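PDB 1HI9: D-aminopeptidase from Bacillus subtilis, which removes N-terminal residues from peptides containing D-amino acids, using two zinc ions per subunit inside the central chamber of a homodecamer. Local coordinates for residues 43-46 against 47-51; 152-155 against 156-159; 184-187 against 188-191. All coordinates share one frame; numbering follows the deposited sequence.

Contact 1 of 3, residues 43-46 against 47-51; sequences IAEA and FNSGC
A Schellman motif ends helix 28-48 here, closed by Cys-51 N on Ala-46 O (3.2 Å) and by Gly-50 N on Phe-47 O. Gly-50, with its positive phi, is the C-prime residue, where any side chain would collide with the carbonyl oxygen of Ser-49. Ala-46 O is gripped twice, since Ser-49 N reaches it from the other face of its carbonyl plane than Cys-51 N does. On one flank Ile-43 and Phe-47 run side by side in the same direction; with CG2 of Ile-43 anti to the backbone N, that methyl comes 3.4 Å from Phe-47 CE1. The Phe-47 ring goes on to meet His-72 and Val-54, so this flank faces strand 53-58 and the loop after it. The other flank is polar and lies against helix 187-203, where Glu-45 touches Thr-195 and Ala-199. The bend of Glu-45 at chi2 (45°) carries its carboxylate forward along the last turn to Asn-48 and Ser-49. Carboxylate and amide planes stand 85° apart. Asn-48 ND2 donates to Glu-45 OE2 at 3.1 Å, on the syn side and 21° out of the carboxylate plane, while Ser-49 OG lies 2.8 Å from that same OE2.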
# COMPACT_ATOMS: atom_id res chain seq x y z
N ILE A 43 27.90 15.51 29.28
CA ILE A 43 27.20 15.74 30.53
C ILE A 43 28.04 15.22 31.70
O ILE A 43 28.22 15.93 32.69
CB ILE A 43 25.83 15.03 30.53
CG1 ILE A 43 24.96 15.60 29.40
CG2 ILE A 43 25.13 15.23 31.87
CD1 ILE A 43 23.69 14.79 29.13
N ALA A 44 28.53 13.99 31.59
CA ALA A 44 29.34 13.38 32.63
C ALA A 44 30.54 14.25 32.94
O ALA A 44 30.85 14.51 34.10
CB ALA A 44 29.80 12.01 32.20
N GLU A 45 31.23 14.71 31.90
CA GLU A 45 32.40 15.54 32.12
C GLU A 45 32.03 16.92 32.62
O GLU A 45 32.81 17.57 33.30
CB GLU A 45 33.23 15.65 30.83
CG GLU A 45 34.56 16.34 31.03
CD GLU A 45 35.28 15.84 32.28
OE1 GLU A 45 35.34 14.60 32.47
OE2 GLU A 45 35.79 16.68 33.05
N ALA A 46 30.82 17.37 32.29
CA ALA A 46 30.37 18.68 32.74
C ALA A 46 30.27 18.68 34.25
O ALA A 46 30.80 19.58 34.92
CB ALA A 46 29.01 19.02 32.13
N PHE A 47 29.59 17.68 34.79
CA PHE A 47 29.42 17.54 36.23
C PHE A 47 30.78 17.31 36.88
O PHE A 47 31.09 17.91 37.90
CB PHE A 47 28.49 16.37 36.55
CG PHE A 47 27.04 16.65 36.27
CD1 PHE A 47 26.30 15.82 35.44
CD2 PHE A 47 26.41 17.74 36.84
CE1 PHE A 47 24.96 16.06 35.19
CE2 PHE A 47 25.07 17.99 36.60
CZ PHE A 47 24.34 17.15 35.78
N ASN A 48 31.57 16.44 36.27
CA ASN A 48 32.89 16.13 36.79
C ASN A 48 33.77 17.36 36.85
O ASN A 48 34.74 17.39 37.61
CB ASN A 48 33.58 15.07 35.92
CG ASN A 48 34.97 14.72 36.41
OD1 ASN A 48 35.14 14.32 37.57
ND2 ASN A 48 35.96 14.87 35.55
N SER A 49 33.43 18.38 36.06
CA SER A 49 34.22 19.60 36.04
C SER A 49 33.66 20.72 36.91
O SER A 49 34.07 21.87 36.78
CB SER A 49 34.39 20.11 34.60
OG SER A 49 35.33 19.34 33.89
N GLY A 50 32.72 20.38 37.78
CA GLY A 50 32.16 21.39 38.67
C GLY A 50 30.73 21.82 38.43
O GLY A 50 30.06 22.26 39.36
N CYS A 51 30.25 21.71 37.19
CA CYS A 51 28.88 22.11 36.89
C CYS A 51 27.87 21.46 37.83
O CYS A 51 27.95 20.27 38.13
CB CYS A 51 28.54 21.78 35.43
SG CYS A 51 29.49 22.73 34.21

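Contact 2 of 3, residues 152-155 against 156-159; sequences AGDD and RAAK
Asp-154 is the N-cap of helix 155-162, and its carboxylate spreads over the first turn to take up backbone N-H groups. OD1 accepts from Ala-157 N at 2.9 Å, the donor standing 51° out of the carboxylate plane. OD2 takes a weak bond from Arg-156 N (3.2 Å) and has a second partner in Thr-176 OG1. The chi1 of 73°, setting CG between backbone N and carbonyl carbon, turns the carboxylate forward to these amides. Regular helical bonding starts at once: Ala-158 N donates to Asp-154 O at 3.2 Å, and Lys-159 N to Asp-155 O at 3.1 Å. Asp-155 OD1 is satisfied by Thr-176 N. Its OD2 lies alongside the Arg-156 chain, 4.6 Å from NE: opposite charges near each other, not a salt bridge. Replacing Asp-154 by an alanine removes the carboxylate and would probably leave Arg-156 N and Thr-176 OG1 without this acceptor, Ala-157 N keeping little beyond a weak bond to that residue's backbone oxygen. The cap sits where strand 148-152 leaves the mixed sheet, its side chain about 5 Å from that of the zinc ligand His-104; strand 169-176 packs against Ala-152 and Ala-158, and Arg-156 leans on Ala-105 and Pro-110.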
# COMPACT_ATOMS: atom_id res chain seq x y z
N ALA A 152 30.82 20.87 19.06
CA ALA A 152 31.26 19.57 18.56
C ALA A 152 30.45 19.18 17.33
O ALA A 152 29.27 19.52 17.20
CB ALA A 152 31.11 18.52 19.63
N GLY A 153 31.10 18.46 16.42
CA GLY A 153 30.45 18.03 15.20
C GLY A 153 31.52 17.56 14.25
O GLY A 153 32.53 17.00 14.68
N ASP A 154 31.33 17.77 12.95
CA ASP A 154 32.34 17.37 11.98
C ASP A 154 33.42 18.46 11.92
O ASP A 154 33.31 19.49 12.57
CB ASP A 154 31.72 17.17 10.60
CG ASP A 154 31.35 18.49 9.92
OD1 ASP A 154 30.75 19.37 10.57
OD2 ASP A 154 31.65 18.64 8.73
N ASP A 155 34.46 18.21 11.14
CA ASP A 155 35.55 19.17 11.01
C ASP A 155 35.08 20.49 10.42
O ASP A 155 35.60 21.52 10.80
CB ASP A 155 36.67 18.58 10.15
CG ASP A 155 36.23 18.30 8.70
OD1 ASP A 155 35.18 17.63 8.50
OD2 ASP A 155 36.95 18.75 7.78
N ARG A 156 34.10 20.46 9.52
CA ARG A 156 33.62 21.71 8.92
C ARG A 156 32.82 22.58 9.89
O ARG A 156 32.87 23.81 9.81
CB ARG A 156 32.76 21.44 7.68
CG ARG A 156 33.45 20.66 6.57
CD ARG A 156 34.88 21.09 6.27
NE ARG A 156 35.00 22.46 5.79
CZ ARG A 156 35.78 22.88 4.80
NH1 ARG A 156 36.55 22.05 4.10
NH2 ARG A 156 35.78 24.17 4.53
N ALA A 157 32.07 21.94 10.78
CA ALA A 157 31.29 22.69 11.76
C ALA A 157 32.25 23.33 12.75
O ALA A 157 32.03 24.44 13.21
CB ALA A 157 30.33 21.76 12.50
N ALA A 158 33.32 22.61 13.06
CA ALA A 158 34.32 23.10 13.99
C ALA A 158 34.98 24.34 13.41
O ALA A 158 35.15 25.34 14.10
CB ALA A 158 35.36 22.02 14.28
N LYS A 159 35.36 24.26 12.14
CA LYS A 159 36.01 25.36 11.44
C LYS A 159 35.09 26.56 11.40
O LYS A 159 35.51 27.70 11.62
CB LYS A 159 36.36 24.93 10.02
CG LYS A 159 37.41 25.78 9.32
CD LYS A 159 38.75 25.70 10.06
CE LYS A 159 39.90 26.30 9.23
NZ LYS A 159 40.13 25.52 7.97

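Contact 3 of 3, residues 184-187 against 188-191; sequences CLSP and AKRG
From the extended backbone of Leu-185 and Ser-186 the chain folds at Pro-187 (phi -49°) into the first turn of helix 187-203. Ser-186 O receives Arg-190 N at 2.9 Å, a nearly straight bond, and a weak one from Lys-189 N; one residue on, Gly-191 N donates to Pro-187 O from above the carbonyl plane. Ser-186 is the N-cap. Its OG, placed between the backbone N and the carbonyl carbon by chi1 of 61°, accepts from Lys-189 N at 3.2 Å and also lies 3.1 Å from Lys-189 CB. Pro-187, in the first turn, has no N-H that would need such a cap. Leu-185 and Lys-189 meet at about a right angle, CB to CB at 4.0 Å, and the lysine chain then runs outward past Ser-186 OG. Arg-190 bends at chi2 and passes close to Pro-187, whose CA lies at the edge of the guanidinium, in its plane. The Arg-190 NE to Pro-187 O approach of 2.8 Å has a poor angle and is no hydrogen bond; the charge is met instead by Glu-38 of helix 28-48, with Glu-37 and Tyr-41 also touching the side chain. The second subunit contributes Pro-73 O, hydrogen-bonded to Ser-186 OG, Glu-74, salt-bridged to Lys-189 NZ, and Glu-69, packed on Pro-187; one of its strands pairs antiparallel with Cys-184, carrying the sheet across the interface. The chemistry therefore divides in two directions: Ser-186 and Lys-189 join the helix start to the neighbouring subunit, whereas Arg-190 ties it by charge to helix 28-48 of its own chain.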
# COMPACT_ATOMS: atom_id res chain seq x y z
N CYS A 184 35.17 8.64 10.29
CA CYS A 184 34.90 8.84 11.70
C CYS A 184 35.73 8.05 12.69
O CYS A 184 36.40 7.09 12.33
CB CYS A 184 33.41 8.59 11.98
SG CYS A 184 32.64 7.32 10.92
N LEU A 185 35.68 8.49 13.94
CA LEU A 185 36.39 7.86 15.04
C LEU A 185 35.44 6.83 15.66
O LEU A 185 34.21 6.96 15.53
CB LEU A 185 36.76 8.91 16.08
CG LEU A 185 37.56 10.12 15.61
CD1 LEU A 185 37.60 11.16 16.71
CD2 LEU A 185 38.95 9.68 15.22
N SER A 186 36.00 5.83 16.32
CA SER A 186 35.16 4.82 16.96
C SER A 186 34.39 5.51 18.07
O SER A 186 34.83 6.52 18.61
CB SER A 186 36.02 3.70 17.54
OG SER A 186 36.90 4.19 18.53
N PRO A 187 33.20 4.99 18.41
CA PRO A 187 32.38 5.58 19.47
C PRO A 187 33.16 5.86 20.75
O PRO A 187 32.95 6.87 21.41
CB PRO A 187 31.29 4.53 19.67
CG PRO A 187 31.11 3.98 18.29
CD PRO A 187 32.55 3.80 17.84
N ALA A 188 34.06 4.95 21.11
CA ALA A 188 34.86 5.12 22.32
C ALA A 188 35.91 6.21 22.15
O ALA A 188 36.19 6.96 23.08
CB ALA A 188 35.53 3.80 22.69
N LYS A 189 36.48 6.29 20.95
CA LYS A 189 37.52 7.26 20.64
C LYS A 189 36.95 8.68 20.66
O LYS A 189 37.56 9.60 21.19
CB LYS A 189 38.11 6.97 19.26
CG LYS A 189 39.63 6.94 19.21
CD LYS A 189 40.11 6.63 17.80
CE LYS A 189 41.62 6.53 17.73
NZ LYS A 189 42.13 5.41 18.56
N ARG A 190 35.76 8.84 20.09
CA ARG A 190 35.10 10.13 20.05
C ARG A 190 34.76 10.54 21.49
O ARG A 190 34.75 11.72 21.83
CB ARG A 190 33.81 10.02 19.26
CG ARG A 190 32.67 9.53 20.13
CD ARG A 190 31.71 8.62 19.40
NE ARG A 190 30.70 8.05 20.30
CZ ARG A 190 29.88 8.76 21.09
NH1 ARG A 190 29.95 10.08 21.11
NH2 ARG A 190 28.97 8.13 21.83
N GLY A 191 34.47 9.53 22.31
CA GLY A 191 34.12 9.76 23.70
C GLY A 191 35.24 10.45 24.45
O GLY A 191 35.00 11.39 25.20

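All three contacts are helix ends: contact 1 finishes helix 28-48, while contacts 2 and 3 begin helices 155-162 and 187-203. All are partly buried. Contact 2 is the innermost, its centre about 11 Å from the centre of the chain and near the zinc site; the centres of contacts 1 and 3 lie about 21 Å out, at a shared helix pair. There contact 1 packs against helix 187-203 and contact 3 reaches back to helix 28-48, yet their nearest atoms stay about 7 Å apart. The capping chemistry differs too. Contact 2 uses a carboxylate and contact 3 a hydroxyl, whereas contact 1 relies on glycine and backbone carbonyls. Among the three, contact 3 alone touches another subunit.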